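Local structure of protein tyrosine phosphatase PRL-1 (Leishmania major, 3S4O) at residues P37-I40 / K41-H45. The protein hydrolyses phosphotyrosine in proteins as a protein tyrosine phosphatase and may act as a virulence factor that supports survival inside host macrophages. Residues are numbered along the deposited sequence; the frame is centred on the assembly and turned at random.
Sequences PTYI and KELQH
Leu43 reaches back one helical turn and lays its side chain against the ring of Tyr39. Leu43 CB lies 3.5 Å from Ile40 O, close to the backbone of the preceding turn. With CG set anti to its own carbonyl carbon (chi1 -67°), the branch point swings over that turn, where Leu43 CG comes 3.4 Å from Tyr39 O. Beyond it the methyls divide the work: Leu43 CD1 meets the tyrosine ring obliquely, 3.7 Å from Tyr39 CE1, while Leu43 CD2 only skirts the same ring carbon at 4.2 Å. This is the i to i+4 spacing of an alpha helix, here helix 36-44 of the phosphatase domain, whose buried side faces the mixed beta-sheet; Leu28 touches both side chains, and Val48 and Leu51 also pack on Leu43. The same pair is joined by the helical bond, in which Leu43 N donates to Tyr39 O at 3.0 Å. At the ring's far end, the hydroxyl of the buried Tyr39 hydrogen-bonds to the carbonyl of Asp29. One residue on, Gln44 repeats the spacing more loosely: Gln44 CD passes 4.2 Å from Ile40 CG2, and its extended chain carries NE2 to the carbonyl of Arg67.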
loop_
_atom_site.group_PDB
_atom_site.type_symbol
_atom_site.label_atom_id
_atom_site.label_comp_id
_atom_site.label_asym_id
_atom_site.label_seq_id
_atom_site.Cartn_x
_atom_site.Cartn_y
_atom_site.Cartn_z
ATOM N N PRO A 37 19.087 7.103 -2.906
ATOM C CA PRO A 37 18.889 7.921 -4.108
ATOM C C PRO A 37 18.415 7.109 -5.315
ATOM O O PRO A 37 17.515 7.544 -6.037
ATOM C CB PRO A 37 20.281 8.488 -4.375
ATOM C CG PRO A 37 20.927 8.521 -3.053
ATOM C CD PRO A 37 20.433 7.303 -2.342
ATOM N N THR A 38 19.028 5.946 -5.525
ATOM C CA THR A 38 18.601 5.024 -6.589
ATOM C C THR A 38 17.154 4.593 -6.380
ATOM O O THR A 38 16.358 4.525 -7.316
ATOM C CB THR A 38 19.465 3.751 -6.632
ATOM O OG1 THR A 38 20.837 4.119 -6.804
ATOM C CG2 THR A 38 19.037 2.842 -7.786
ATOM N N TYR A 39 16.839 4.302 -5.127
ATOM C CA TYR A 39 15.520 3.848 -4.719
ATOM C C TYR A 39 14.458 4.918 -4.991
ATOM O O TYR A 39 13.399 4.641 -5.544
ATOM C CB TYR A 39 15.575 3.510 -3.232
ATOM C CG TYR A 39 14.337 2.867 -2.652
ATOM C CD1 TYR A 39 13.297 3.643 -2.171
ATOM C CD2 TYR A 39 14.238 1.484 -2.530
ATOM C CE1 TYR A 39 12.178 3.076 -1.605
ATOM C CE2 TYR A 39 13.120 0.898 -1.964
ATOM C CZ TYR A 39 12.090 1.703 -1.506
ATOM O OH TYR A 39 10.957 1.161 -0.950
ATOM N N ILE A 40 14.759 6.149 -4.601
ATOM C CA ILE A 40 13.855 7.264 -4.859
ATOM C C ILE A 40 13.617 7.439 -6.363
ATOM O O ILE A 40 12.486 7.665 -6.795
ATOM C CB ILE A 40 14.389 8.581 -4.315
ATOM C CG1 ILE A 40 14.278 8.621 -2.796
ATOM C CG2 ILE A 40 13.602 9.742 -4.925
ATOM C CD1 ILE A 40 15.280 9.557 -2.160
ATOM N N LYS A 41 14.687 7.340 -7.147
ATOM C CA LYS A 41 14.578 7.421 -8.612
ATOM C C LYS A 41 13.610 6.362 -9.137
ATOM O O LYS A 41 12.767 6.641 -9.988
ATOM C CB LYS A 41 15.946 7.255 -9.290
ATOM C CG LYS A 41 16.493 8.554 -9.877
ATOM C CD LYS A 41 17.628 8.328 -10.874
ATOM C CE LYS A 41 18.191 9.670 -11.372
ATOM N NZ LYS A 41 19.610 9.576 -11.841
ATOM N N GLU A 42 13.743 5.149 -8.611
ATOM C CA GLU A 42 12.917 4.019 -9.050
ATOM C C GLU A 42 11.449 4.208 -8.642
ATOM O O GLU A 42 10.546 3.756 -9.336
ATOM C CB GLU A 42 13.466 2.677 -8.519
ATOM C CG GLU A 42 14.734 2.143 -9.248
ATOM C CD GLU A 42 14.606 2.122 -10.778
ATOM O OE1 GLU A 42 14.021 1.158 -11.320
ATOM O OE2 GLU A 42 15.092 3.073 -11.438
ATOM N N LEU A 43 11.218 4.887 -7.524
ATOM C CA LEU A 43 9.860 5.251 -7.122
ATOM C C LEU A 43 9.302 6.328 -8.079
ATOM O O LEU A 43 8.161 6.242 -8.522
ATOM C CB LEU A 43 9.811 5.764 -5.676
ATOM C CG LEU A 43 10.119 4.815 -4.509
ATOM C CD1 LEU A 43 10.003 5.595 -3.216
ATOM C CD2 LEU A 43 9.218 3.605 -4.489
ATOM N N GLN A 44 10.116 7.333 -8.379
ATOM C CA GLN A 44 9.716 8.407 -9.293
ATOM C C GLN A 44 9.415 7.856 -10.691
ATOM O O GLN A 44 8.463 8.272 -11.338
ATOM C CB GLN A 44 10.817 9.460 -9.417
ATOM C CG GLN A 44 10.940 10.419 -8.242
ATOM C CD GLN A 44 12.080 11.403 -8.454
ATOM O OE1 GLN A 44 13.023 11.133 -9.198
ATOM N NE2 GLN A 44 11.986 12.562 -7.816
ATOM N N HIS A 45 10.241 6.908 -11.128
ATOM C CA HIS A 45 10.103 6.256 -12.442
ATOM C C HIS A 45 8.864 5.377 -12.554
ATOM O O HIS A 45 8.484 4.989 -13.650
ATOM C CB HIS A 45 11.333 5.397 -12.743
ATOM C CG HIS A 45 12.486 6.180 -13.293
ATOM N ND1 HIS A 45 13.370 5.660 -14.213
ATOM C CD2 HIS A 45 12.895 7.449 -13.053
ATOM C CE1 HIS A 45 14.277 6.573 -14.512
ATOM N NE2 HIS A 45 14.012 7.667 -13.817
#